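Local atomic coordinates of SidF, inhibitor of growth family, member 3 (PDB entry 4FYE), a protein that dephosphorylates phosphoinositides, probably removing the phosphate at position 3 of the inositol ring. Residues V380-D385 against Y410-M414; S508-Y513 against K524-K529; A272-Y276 against V293-Q298. The protein carries 1 engineered substitution. One frame throughout, in Å; residues are numbered along the deposited sequence.

Contact 1 of 3, residues V380-D385 against Y410-M414; sequences VRQMMD and YQARM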
ATOM      1  N   VAL A 380      10.751   4.804  10.670  1.00 52.57           N
ATOM      2  CA  VAL A 380      10.425   3.630   9.897  1.00 49.40           C
ATOM      3  C   VAL A 380      11.702   3.269   9.186  1.00 51.23           C
ATOM      4  O   VAL A 380      12.152   2.109   9.239  1.00 55.25           O
ATOM      5  CB  VAL A 380       9.233   3.885   8.933  1.00 52.08           C
ATOM      6  CG1 VAL A 380       9.193   2.833   7.846  1.00 55.28           C
ATOM      7  CG2 VAL A 380       7.895   3.945   9.672  1.00 45.43           C
ATOM      8  N   ARG A 381      12.342   4.269   8.586  1.00 51.35           N
ATOM      9  CA  ARG A 381      13.630   4.049   7.928  1.00 54.20           C
ATOM     10  C   ARG A 381      14.704   3.451   8.876  1.00 56.72           C
ATOM     11  O   ARG A 381      15.470   2.597   8.488  1.00 57.80           O
ATOM     12  CB  ARG A 381      14.061   5.329   7.198  1.00 54.64           C
ATOM     13  CG  ARG A 381      15.488   5.770   7.393  1.00 65.75           C
ATOM     14  CD  ARG A 381      16.435   5.054   6.473  1.00 65.65           C
ATOM     15  NE  ARG A 381      17.615   4.593   7.198  1.00 74.86           N
ATOM     16  CZ  ARG A 381      18.000   4.940   8.434  1.00 77.84           C
ATOM     17  NH1 ARG A 381      17.313   5.803   9.170  1.00 85.72           N
ATOM     18  NH2 ARG A 381      19.101   4.407   8.943  1.00 70.81           N
ATOM     19  N   GLN A 382      14.691   3.826  10.138  1.00 58.15           N
ATOM     20  CA  GLN A 382      15.652   3.293  11.098  1.00 63.61           C
ATOM     21  C   GLN A 382      15.330   1.829  11.482  1.00 64.99           C
ATOM     22  O   GLN A 382      16.238   0.960  11.541  1.00 64.04           O
ATOM     23  CB  GLN A 382      15.672   4.233  12.303  1.00 70.34           C
ATOM     24  CG  GLN A 382      16.260   3.700  13.588  1.00 81.14           C
ATOM     25  CD  GLN A 382      16.442   4.778  14.656  1.00 90.73           C
ATOM     26  OE1 GLN A 382      17.388   4.697  15.459  1.00 93.88           O
ATOM     27  NE2 GLN A 382      15.564   5.808  14.658  1.00 84.48           N
ATOM     28  N   MET A 383      14.046   1.543  11.718  1.00 62.29           N
ATOM     29  CA  MET A 383      13.632   0.173  12.058  1.00 62.33           C
ATOM     30  C   MET A 383      13.762  -0.822  10.850  1.00 60.56           C
ATOM     31  O   MET A 383      14.201  -1.952  11.010  1.00 59.30           O
ATOM     32  CB  MET A 383      12.253   0.149  12.752  1.00 58.94           C
ATOM     33  CG  MET A 383      12.069   1.161  13.883  1.00 61.19           C
ATOM     34  SD  MET A 383      13.231   1.128  15.303  1.00 75.13           S
ATOM     35  CE  MET A 383      14.784   1.498  14.555  1.00 72.70           C
ATOM     36  N   MET A 384      13.416  -0.381   9.647  1.00 56.56           N
ATOM     37  CA  MET A 384      13.705  -1.171   8.460  1.00 55.67           C
ATOM     38  C   MET A 384      15.180  -1.523   8.379  1.00 57.53           C
ATOM     39  O   MET A 384      15.527  -2.690   8.110  1.00 56.87           O
ATOM     40  CB  MET A 384      13.235  -0.471   7.149  1.00 49.94           C
ATOM     41  CG  MET A 384      11.714  -0.431   6.952  1.00 47.01           C
ATOM     42  SD  MET A 384      11.276   0.377   5.387  0.80 42.21           S
ATOM     43  CE  MET A 384      12.105  -0.805   4.355  1.00 49.52           C
ATOM     44  N   ASP A 385      16.051  -0.536   8.594  1.00 58.12           N
ATOM     45  CA  ASP A 385      17.517  -0.789   8.534  1.00 61.07           C
ATOM     46  C   ASP A 385      18.029  -1.580   9.748  1.00 60.21           C
ATOM     47  O   ASP A 385      19.072  -2.238   9.662  1.00 60.17           O
ATOM     48  CB  ASP A 385      18.332   0.509   8.374  1.00 64.64           C
ATOM     49  CG  ASP A 385      18.645   0.865   6.903  1.00 68.79           C
ATOM     50  OD1 ASP A 385      18.696  -0.034   6.011  1.00 65.96           O
ATOM     51  OD2 ASP A 385      18.841   2.090   6.645  1.00 69.49           O
ATOM     52  N   TYR A 410      15.701 -10.624   6.258  1.00 50.88           N
ATOM     53  CA  TYR A 410      15.107  -9.334   5.811  1.00 48.22           C
ATOM     54  C   TYR A 410      16.101  -8.418   5.091  1.00 51.41           C
ATOM     55  O   TYR A 410      17.283  -8.379   5.414  1.00 50.99           O
ATOM     56  CB  TYR A 410      14.382  -8.640   6.960  1.00 45.04           C
ATOM     57  CG  TYR A 410      13.688  -7.347   6.619  1.00 46.17           C
ATOM     58  CD1 TYR A 410      12.389  -7.324   6.076  1.00 48.48           C
ATOM     59  CD2 TYR A 410      14.335  -6.115   6.864  1.00 47.23           C
ATOM     60  CE1 TYR A 410      11.774  -6.102   5.774  1.00 47.37           C
ATOM     61  CE2 TYR A 410      13.725  -4.915   6.605  1.00 47.62           C
ATOM     62  CZ  TYR A 410      12.469  -4.899   6.065  1.00 46.03           C
ATOM     63  OH  TYR A 410      11.948  -3.684   5.782  1.00 47.71           O
ATOM     64  N   GLN A 411      15.624  -7.748   4.050  1.00 50.96           N
ATOM     65  CA  GLN A 411      16.385  -6.740   3.332  1.00 51.93           C
ATOM     66  C   GLN A 411      15.450  -5.567   3.074  1.00 54.57           C
ATOM     67  O   GLN A 411      14.364  -5.751   2.531  1.00 51.18           O
ATOM     68  CB  GLN A 411      16.897  -7.274   2.001  1.00 56.96           C
ATOM     69  CG  GLN A 411      17.923  -8.396   2.147  1.00 70.43           C
ATOM     70  CD  GLN A 411      18.687  -8.657   0.855  1.00 80.68           C
ATOM     71  OE1 GLN A 411      18.370  -9.601   0.120  1.00 84.83           O
ATOM     72  NE2 GLN A 411      19.694  -7.820   0.568  1.00 79.19           N
ATOM     73  N   ALA A 412      15.894  -4.381   3.461  1.00 52.74           N
ATOM     74  CA  ALA A 412      15.188  -3.157   3.309  1.00 54.09           C
ATOM     75  C   ALA A 412      15.605  -2.297   2.089  1.00 58.89           C
ATOM     76  O   ALA A 412      16.778  -2.209   1.698  1.00 55.84           O
ATOM     77  CB  ALA A 412      15.427  -2.342   4.537  1.00 51.92           C
ATOM     78  N   ARG A 413      14.613  -1.653   1.500  1.00 54.99           N
ATOM     79  CA  ARG A 413      14.875  -0.584   0.596  1.00 54.53           C
ATOM     80  C   ARG A 413      13.751   0.443   0.843  1.00 52.74           C
ATOM     81  O   ARG A 413      12.560   0.138   0.772  1.00 45.06           O
ATOM     82  CB  ARG A 413      14.869  -1.049  -0.866  1.00 58.86           C
ATOM     83  CG  ARG A 413      15.648  -2.308  -1.235  1.00 55.04           C
ATOM     84  CD  ARG A 413      17.011  -1.835  -1.532  1.00 60.90           C
ATOM     85  NE  ARG A 413      17.833  -2.850  -2.120  1.00 66.02           N
ATOM     86  CZ  ARG A 413      18.716  -3.552  -1.420  1.00 68.73           C
ATOM     87  NH1 ARG A 413      18.814  -3.348  -0.112  1.00 64.03           N
ATOM     88  NH2 ARG A 413      19.499  -4.444  -2.028  1.00 60.36           N
ATOM     89  N   MET A 414      14.145   1.673   1.121  1.00 49.84           N
ATOM     90  CA  MET A 414      13.201   2.628   1.493  1.00 49.75           C
ATOM     91  C   MET A 414      13.505   3.880   0.766  1.00 51.79           C
ATOM     92  O   MET A 414      14.660   4.294   0.787  1.00 51.45           O
ATOM     93  CB  MET A 414      13.242   2.901   2.968  1.00 46.86           C
ATOM     94  CG  MET A 414      12.219   3.999   3.204  1.00 48.75           C
ATOM     95  SD  MET A 414      12.063   4.295   4.925  0.62 42.59           S
ATOM     96  CE  MET A 414      10.860   5.558   5.054  1.00 44.47           C
TER
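M384 spans most of the contact, touching Y410, A412 and M414 of the neighbouring strand. The bend at its last torsion (chi3 62°) sets the CE methyl 3.2 Å from Y410 OH and 3.7 Å from A412 CB, while M384 SD rests 4.0 Å from M414 CB. M414 runs extended at about a right angle to M384, and carries its SD to 3.2 Å from R381 CB and its CE against V380 CG1. The pairing is a worked example of helix-on-sheet packing: segment 380-385 of helix 373-387 runs at 152° to 410-414 of strand 402-416, part of a four-stranded mixed sheet, with the segment axes 8.3 Å apart. Weakly polar contacts form a second class. M384 O approaches the edge of the Y410 ring, near its plane and 3.2 Å from Y410 CE2, while the phenol oxygen beyond is hydrogen-bonded to E356. Charged groups pair along the helix and beyond it. R381 NE binds D385 OD2 at 2.8 Å, arriving on the anti side of the carboxylate; E543 takes R381 NH2 and R443 adds a second charge to D385. On the strand, R413 NH1 donates to A412 O, from above the carbonyl plane.

Contact 2 of 3, residues S508-Y513 against K524-K529; sequences SYFEEY and KLDQLK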
ATOM      1  N   SER A 508      13.102  -4.881  25.041  1.00 76.18           N
ATOM      2  CA  SER A 508      13.130  -4.847  26.517  1.00 79.90           C
ATOM      3  C   SER A 508      12.658  -3.488  27.021  1.00 83.39           C
ATOM      4  O   SER A 508      11.835  -3.412  27.956  1.00 89.26           O
ATOM      5  CB  SER A 508      14.499  -5.194  27.098  1.00 75.61           C
ATOM      6  OG  SER A 508      14.842  -6.534  26.811  1.00 76.56           O
ATOM      7  N   TYR A 509      13.142  -2.407  26.406  1.00 77.40           N
ATOM      8  CA  TYR A 509      12.733  -1.139  26.926  1.00 77.76           C
ATOM      9  C   TYR A 509      11.211  -0.995  26.884  1.00 77.74           C
ATOM     10  O   TYR A 509      10.625  -0.485  27.826  1.00 81.19           O
ATOM     11  CB  TYR A 509      13.425   0.018  26.226  1.00 78.23           C
ATOM     12  CG  TYR A 509      12.791   1.353  26.568  1.00 76.80           C
ATOM     13  CD1 TYR A 509      11.652   1.793  25.900  1.00 73.97           C
ATOM     14  CD2 TYR A 509      13.311   2.165  27.561  1.00 80.97           C
ATOM     15  CE1 TYR A 509      11.052   2.993  26.210  1.00 74.11           C
ATOM     16  CE2 TYR A 509      12.710   3.385  27.866  1.00 83.76           C
ATOM     17  CZ  TYR A 509      11.583   3.791  27.179  1.00 77.05           C
ATOM     18  OH  TYR A 509      10.969   4.989  27.467  1.00 79.77           O
ATOM     19  N   PHE A 510      10.560  -1.437  25.806  1.00 77.13           N
ATOM     20  CA  PHE A 510       9.095  -1.304  25.758  1.00 79.02           C
ATOM     21  C   PHE A 510       8.368  -2.176  26.790  1.00 77.83           C
ATOM     22  O   PHE A 510       7.354  -1.743  27.330  1.00 76.39           O
ATOM     23  CB  PHE A 510       8.516  -1.533  24.344  1.00 72.44           C
ATOM     24  CG  PHE A 510       7.015  -1.363  24.269  1.00 69.23           C
ATOM     25  CD1 PHE A 510       6.153  -2.450  24.444  1.00 69.38           C
ATOM     26  CD2 PHE A 510       6.452  -0.119  24.022  1.00 70.64           C
ATOM     27  CE1 PHE A 510       4.757  -2.297  24.358  1.00 65.24           C
ATOM     28  CE2 PHE A 510       5.057   0.036  23.910  1.00 69.14           C
ATOM     29  CZ  PHE A 510       4.211  -1.055  24.101  1.00 64.92           C
ATOM     30  N   GLU A 511       8.873  -3.396  27.014  1.00 84.03           N
ATOM     31  CA  GLU A 511       8.340  -4.360  28.026  1.00 89.52           C
ATOM     32  C   GLU A 511       8.118  -3.726  29.400  1.00 89.33           C
ATOM     33  O   GLU A 511       7.084  -3.976  30.018  1.00 85.65           O
ATOM     34  CB  GLU A 511       9.230  -5.619  28.161  1.00 93.55           C
ATOM     35  CG  GLU A 511       8.973  -6.702  27.093  1.00100.88           C
ATOM     36  CD  GLU A 511      10.067  -7.786  27.008  1.00104.17           C
ATOM     37  OE1 GLU A 511      10.566  -8.239  28.070  1.00104.65           O
ATOM     38  OE2 GLU A 511      10.434  -8.197  25.872  1.00 99.91           O
ATOM     39  N   GLU A 512       9.088  -2.904  29.838  1.00 90.34           N
ATOM     40  CA  GLU A 512       9.013  -2.140  31.097  1.00 95.97           C
ATOM     41  C   GLU A 512       8.132  -0.911  30.969  1.00 96.70           C
ATOM     42  O   GLU A 512       7.270  -0.668  31.826  1.00 99.46           O
ATOM     43  CB  GLU A 512      10.402  -1.678  31.578  1.00100.19           C
ATOM     44  CG  GLU A 512      11.120  -2.592  32.558  1.00106.20           C
ATOM     45  CD  GLU A 512      10.338  -2.896  33.836  1.00113.25           C
ATOM     46  OE1 GLU A 512      10.142  -1.983  34.691  1.00119.09           O
ATOM     47  OE2 GLU A 512       9.946  -4.079  33.998  1.00111.81           O
ATOM     48  N   TYR A 513       8.370  -0.121  29.914  1.00 92.50           N
ATOM     49  CA  TYR A 513       7.626   1.101  29.723  1.00 90.71           C
ATOM     50  C   TYR A 513       6.148   0.788  29.673  1.00 89.30           C
ATOM     51  O   TYR A 513       5.313   1.558  30.163  1.00 93.69           O
ATOM     52  CB  TYR A 513       8.063   1.854  28.468  1.00 89.94           C
ATOM     53  CG  TYR A 513       7.300   3.183  28.269  1.00 94.57           C
ATOM     54  CD1 TYR A 513       6.040   3.201  27.668  1.00 89.46           C
ATOM     55  CD2 TYR A 513       7.833   4.413  28.703  1.00 96.40           C
ATOM     56  CE1 TYR A 513       5.337   4.374  27.494  1.00 89.87           C
ATOM     57  CE2 TYR A 513       7.134   5.600  28.519  1.00 92.68           C
ATOM     58  CZ  TYR A 513       5.888   5.564  27.913  1.00 93.71           C
ATOM     59  OH  TYR A 513       5.159   6.703  27.695  1.00 94.97           O
ATOM     60  N   LYS A 524      15.448   0.020  36.176  1.00117.17           N
ATOM     61  CA  LYS A 524      15.642  -0.702  34.913  1.00115.42           C
ATOM     62  C   LYS A 524      15.393   0.218  33.674  1.00116.11           C
ATOM     63  O   LYS A 524      16.204   0.261  32.735  1.00115.74           O
ATOM     64  CB  LYS A 524      14.775  -1.979  34.894  1.00109.34           C
ATOM     65  CG  LYS A 524      15.330  -3.121  34.040  1.00104.54           C
ATOM     66  CD  LYS A 524      14.684  -4.469  34.364  1.00105.92           C
ATOM     67  CE  LYS A 524      15.580  -5.345  35.263  1.00113.53           C
ATOM     68  NZ  LYS A 524      15.835  -4.823  36.648  1.00110.46           N
ATOM     69  N   LEU A 525      14.297   0.977  33.704  1.00113.97           N
ATOM     70  CA  LEU A 525      13.963   1.950  32.663  1.00113.58           C
ATOM     71  C   LEU A 525      15.110   2.808  32.151  1.00116.74           C
ATOM     72  O   LEU A 525      15.208   3.068  30.934  1.00113.06           O
ATOM     73  CB  LEU A 525      12.905   2.913  33.191  1.00115.95           C
ATOM     74  CG  LEU A 525      11.459   2.731  32.762  1.00116.96           C
ATOM     75  CD1 LEU A 525      10.681   3.937  33.261  1.00123.86           C
ATOM     76  CD2 LEU A 525      11.322   2.581  31.250  1.00108.15           C
ATOM     77  N   ASP A 526      15.928   3.292  33.094  1.00115.29           N
ATOM     78  CA  ASP A 526      16.974   4.266  32.799  1.00116.01           C
ATOM     79  C   ASP A 526      18.216   3.644  32.167  1.00111.90           C
ATOM     80  O   ASP A 526      18.734   4.155  31.163  1.00113.43           O
ATOM     81  CB  ASP A 526      17.324   5.087  34.047  1.00125.14           C
ATOM     82  CG  ASP A 526      16.382   6.279  34.249  1.00126.17           C
ATOM     83  OD1 ASP A 526      16.783   7.237  34.941  1.00124.81           O
ATOM     84  OD2 ASP A 526      15.247   6.260  33.717  1.00121.34           O
ATOM     85  N   GLN A 527      18.678   2.545  32.751  1.00110.22           N
ATOM     86  CA  GLN A 527      19.730   1.724  32.156  1.00113.38           C
ATOM     87  C   GLN A 527      19.290   1.319  30.722  1.00111.33           C
ATOM     88  O   GLN A 527      19.990   1.579  29.733  1.00113.02           O
ATOM     89  CB  GLN A 527      20.044   0.509  33.063  1.00110.62           C
ATOM     90  CG  GLN A 527      20.548  -0.729  32.334  1.00110.71           C
ATOM     91  CD  GLN A 527      19.818  -2.010  32.741  1.00110.90           C
ATOM     92  OE1 GLN A 527      18.854  -2.450  32.080  1.00 98.66           O
ATOM     93  NE2 GLN A 527      20.280  -2.623  33.838  1.00114.90           N
ATOM     94  N   LEU A 528      18.109   0.724  30.604  1.00106.21           N
ATOM     95  CA  LEU A 528      17.594   0.360  29.284  1.00103.89           C
ATOM     96  C   LEU A 528      17.584   1.556  28.320  1.00101.37           C
ATOM     97  O   LEU A 528      18.100   1.464  27.206  1.00103.31           O
ATOM     98  CB  LEU A 528      16.209  -0.292  29.394  1.00 96.88           C
ATOM     99  CG  LEU A 528      16.175  -1.667  30.083  1.00 93.00           C
ATOM    100  CD1 LEU A 528      14.745  -2.092  30.408  1.00 88.37           C
ATOM    101  CD2 LEU A 528      16.891  -2.727  29.263  1.00 88.88           C
ATOM    102  N   LYS A 529      17.040   2.683  28.747  1.00 96.78           N
ATOM    103  CA  LYS A 529      17.121   3.854  27.902  1.00 95.42           C
ATOM    104  C   LYS A 529      18.574   4.178  27.483  1.00 97.74           C
ATOM    105  O   LYS A 529      18.842   4.401  26.301  1.00 94.87           O
ATOM    106  CB  LYS A 529      16.417   5.053  28.537  1.00 93.24           C
ATOM    107  CG  LYS A 529      16.394   6.270  27.620  1.00 94.08           C
ATOM    108  CD  LYS A 529      15.633   7.454  28.198  1.00 93.35           C
ATOM    109  CE  LYS A 529      15.522   8.575  27.188  1.00 90.41           C
ATOM    110  NZ  LYS A 529      16.880   9.153  27.020  1.00 91.54           N
TER
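Y509 turns its ring toward the helix opposite, where L525, L528 and K529 each meet it differently. With CG anti to the backbone N (chi1 168°), the ring extends so that L528 CB sits at its edge, near the ring plane, 4.2 Å from Y509 CD2. The L525 side chain approaches at a slant, its CD2 methyl 3.7 Å from Y509 CE2, and the same methyl reaches on to Y513 CB at 4.3 Å. Past the ring, the CB of K529 lies 4.1 Å from Y509 CE2, while its ammonium group runs on to a salt bridge with D533. The branches of L528 settle against S508 and Y509: CD1 lies 4.0 Å from S508 O, and CD2 comes up beside S508 CB. At the outer margin, E512 and K524 meet through their aliphatic parts, CG to CB at 4.4 Å, with the charged ends too far apart to pair. W520, in the loop joining the helices, touches both E512 and L525. Segments 508-513 and 524-529, on the long helices 482-514 and 522-583, are antiparallel at 154°, the geometry of a helical hairpin, and both lie in a predicted coiled coil.

Contact 3 of 3, residues A272-Y276 against V293-Q298; sequences ARMPY and VTLINQ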
ATOM      1  N   ALA A 272       1.033   4.438   8.605  1.00 76.52           N
ATOM      2  CA  ALA A 272       2.151   4.634   9.497  1.00 74.47           C
ATOM      3  C   ALA A 272       2.231   3.428  10.420  1.00 76.63           C
ATOM      4  O   ALA A 272       1.226   2.936  10.928  1.00 79.12           O
ATOM      5  CB  ALA A 272       1.976   5.908  10.295  1.00 82.11           C
ATOM      6  N   ARG A 273       3.453   2.953  10.611  1.00 78.59           N
ATOM      7  CA  ARG A 273       3.732   1.753  11.375  1.00 68.60           C
ATOM      8  C   ARG A 273       3.779   2.163  12.808  1.00 65.50           C
ATOM      9  O   ARG A 273       4.024   1.360  13.695  1.00 60.85           O
ATOM     10  CB  ARG A 273       5.097   1.206  11.006  1.00 71.65           C
ATOM     11  CG  ARG A 273       5.100   0.278   9.818  1.00 63.12           C
ATOM     12  CD  ARG A 273       6.405   0.394   9.073  1.00 55.81           C
ATOM     13  NE  ARG A 273       6.168   0.609   7.663  1.00 50.75           N
ATOM     14  CZ  ARG A 273       6.663  -0.156   6.709  1.00 56.42           C
ATOM     15  NH1 ARG A 273       7.428  -1.183   7.019  1.00 55.07           N
ATOM     16  NH2 ARG A 273       6.392   0.108   5.448  1.00 49.14           N
ATOM     17  N   MET A 274       3.595   3.449  13.024  1.00 67.33           N
ATOM     18  CA  MET A 274       3.774   3.985  14.304  1.00 66.41           C
ATOM     19  C   MET A 274       2.535   4.672  14.673  1.00 67.63           C
ATOM     20  O   MET A 274       1.884   5.257  13.830  1.00 68.90           O
ATOM     21  CB  MET A 274       4.900   4.947  14.262  1.00 70.00           C
ATOM     22  CG  MET A 274       4.732   5.964  13.195  1.00 64.40           C
ATOM     23  SD  MET A 274       5.670   7.346  13.855  1.00 73.32           S
ATOM     24  CE  MET A 274       7.228   6.844  13.145  1.00 74.23           C
ATOM     25  N   PRO A 275       2.190   4.596  15.957  1.00 73.81           N
ATOM     26  CA  PRO A 275       0.998   5.288  16.390  1.00 76.91           C
ATOM     27  C   PRO A 275       1.274   6.799  16.491  1.00 83.20           C
ATOM     28  O   PRO A 275       1.685   7.333  17.530  1.00 85.05           O
ATOM     29  CB  PRO A 275       0.685   4.637  17.742  1.00 76.97           C
ATOM     30  CG  PRO A 275       1.898   3.819  18.122  1.00 69.77           C
ATOM     31  CD  PRO A 275       2.951   4.013  17.079  1.00 65.26           C
ATOM     32  N   TYR A 276       1.075   7.447  15.363  1.00 91.32           N
ATOM     33  CA  TYR A 276       1.104   8.896  15.194  1.00109.90           C
ATOM     34  C   TYR A 276       0.514   9.773  16.322  1.00108.97           C
ATOM     35  O   TYR A 276       1.185  10.675  16.822  1.00108.76           O
ATOM     36  CB  TYR A 276       0.387   9.246  13.872  1.00124.08           C
ATOM     37  CG  TYR A 276      -0.949   8.517  13.561  1.00132.94           C
ATOM     38  CD1 TYR A 276      -1.570   7.626  14.476  1.00138.84           C
ATOM     39  CD2 TYR A 276      -1.598   8.747  12.347  1.00126.78           C
ATOM     40  CE1 TYR A 276      -2.770   6.988  14.164  1.00131.93           C
ATOM     41  CE2 TYR A 276      -2.790   8.119  12.027  1.00133.66           C
ATOM     42  CZ  TYR A 276      -3.373   7.250  12.928  1.00134.23           C
ATOM     43  OH  TYR A 276      -4.554   6.661  12.563  1.00133.06           O
ATOM     44  N   VAL A 293       7.520   0.602  19.244  1.00 66.28           N
ATOM     45  CA  VAL A 293       6.324   0.063  18.636  1.00 63.37           C
ATOM     46  C   VAL A 293       6.553  -0.019  17.144  1.00 61.57           C
ATOM     47  O   VAL A 293       6.086  -0.936  16.493  1.00 63.68           O
ATOM     48  CB  VAL A 293       5.137   0.967  18.889  1.00 62.06           C
ATOM     49  CG1 VAL A 293       3.992   0.625  17.976  1.00 54.09           C
ATOM     50  CG2 VAL A 293       4.740   0.850  20.345  1.00 65.15           C
ATOM     51  N   THR A 294       7.305   0.919  16.600  1.00 57.73           N
ATOM     52  CA  THR A 294       7.426   0.872  15.198  1.00 54.26           C
ATOM     53  C   THR A 294       8.281  -0.306  14.800  1.00 56.69           C
ATOM     54  O   THR A 294       8.007  -0.938  13.757  1.00 51.08           O
ATOM     55  CB  THR A 294       7.705   2.243  14.472  1.00 61.35           C
ATOM     56  OG1 THR A 294       8.917   2.210  13.714  1.00 66.53           O
ATOM     57  CG2 THR A 294       7.612   3.491  15.369  1.00 52.82           C
ATOM     58  N   LEU A 295       9.266  -0.648  15.657  1.00 53.33           N
ATOM     59  CA  LEU A 295      10.054  -1.857  15.497  1.00 50.81           C
ATOM     60  C   LEU A 295       9.167  -3.122  15.669  1.00 53.27           C
ATOM     61  O   LEU A 295       9.163  -4.033  14.843  1.00 56.75           O
ATOM     62  CB  LEU A 295      11.127  -1.892  16.547  1.00 56.23           C
ATOM     63  CG  LEU A 295      12.541  -2.413  16.338  1.00 54.76           C
ATOM     64  CD1 LEU A 295      12.828  -3.364  17.480  1.00 54.89           C
ATOM     65  CD2 LEU A 295      12.782  -3.098  15.020  1.00 51.59           C
ATOM     66  N   ILE A 296       8.400  -3.168  16.734  1.00 52.18           N
ATOM     67  CA  ILE A 296       7.414  -4.191  16.923  1.00 54.84           C
ATOM     68  C   ILE A 296       6.521  -4.400  15.651  1.00 58.18           C
ATOM     69  O   ILE A 296       6.464  -5.524  15.078  1.00 59.65           O
ATOM     70  CB  ILE A 296       6.647  -3.887  18.216  1.00 57.43           C
ATOM     71  CG1 ILE A 296       7.539  -4.282  19.417  1.00 59.37           C
ATOM     72  CG2 ILE A 296       5.315  -4.608  18.233  1.00 59.31           C
ATOM     73  CD1 ILE A 296       7.078  -3.747  20.761  1.00 59.77           C
ATOM     74  N   ASN A 297       5.872  -3.336  15.184  1.00 54.97           N
ATOM     75  CA  ASN A 297       5.152  -3.377  13.925  1.00 48.97           C
ATOM     76  C   ASN A 297       6.015  -3.708  12.730  1.00 52.51           C
ATOM     77  O   ASN A 297       5.551  -4.424  11.840  1.00 51.33           O
ATOM     78  CB  ASN A 297       4.507  -2.063  13.700  1.00 49.48           C
ATOM     79  CG  ASN A 297       3.405  -1.807  14.673  1.00 52.07           C
ATOM     80  OD1 ASN A 297       2.967  -2.712  15.430  1.00 51.39           O
ATOM     81  ND2 ASN A 297       2.914  -0.569  14.657  1.00 50.19           N
ATOM     82  N   GLN A 298       7.272  -3.238  12.695  1.00 50.76           N
ATOM     83  CA  GLN A 298       8.180  -3.727  11.658  1.00 48.17           C
ATOM     84  C   GLN A 298       8.288  -5.276  11.653  1.00 47.32           C
ATOM     85  O   GLN A 298       8.322  -5.871  10.587  1.00 46.49           O
ATOM     86  CB  GLN A 298       9.577  -3.132  11.768  1.00 49.54           C
ATOM     87  CG  GLN A 298      10.383  -3.422  10.508  1.00 50.62           C
ATOM     88  CD  GLN A 298       9.693  -2.943   9.240  1.00 51.51           C
ATOM     89  OE1 GLN A 298       9.043  -1.903   9.251  1.00 52.81           O
ATOM     90  NE2 GLN A 298       9.886  -3.665   8.127  1.00 51.62           N
TER
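V293 opens the helical side by meeting the proline ring of the loop: its CG1 methyl, anti to the backbone N (chi1 165°), stands 3.7 Å from P275 CD. P275 is the centre of an inverse gamma turn in the loop. One residue on, T294 lies alongside M274, the two side chains pointing the same way, with T294 CG2 3.3 Å from M274 CB. A turn later, N297 directs its amide at the loop backbone, and ND2 donates to R273 O. The modelled separation of 2.4 Å is very short, so its exact value is doubtful. The other end of that amide, OD1, accepts from G242 N, giving the group a second partner. Q298 closes the series: bent at chi2, it offers OE1 to R273 NH1 at 2.8 Å, on a lone pair in the carbonyl plane (C=O...N angle 121°). Guanidinium and amide are nearly coplanar, 10° apart. R273 NH2 and Q298 NE2 each continue to a different oxygen of E356, and Y358 adds a cation-pi contact to R273. The chemistry thus implies a buried polar network in which Q298 probably helps to orient R273, whose charge E356 would offset, and through which an irregular loop is fixed to helix 284-311.

In the fold
Contacts 1 and 3 are both buried, with centres 12 Å apart, and share a neighbourhood: E356 of strand 353-360 receives Y410 from the first and R273 and Q298 from the third, while M383 of helix 373-387 packs on T294 and L295. Contact 2 lies farther out, its centre about 33 Å from that of the chain, and is only partly buried. It is still joined to contact 3, since F510 packs on V293 and I296; contacts 1 and 2 do not touch. Chemistry follows place: thioethers dominate the helix-sheet contact beside buried salt bridges, leucine and tyrosine the peripheral hairpin with its charges at the margin, and amide and guanidinium hydrogen bonds anchor the irregular loop.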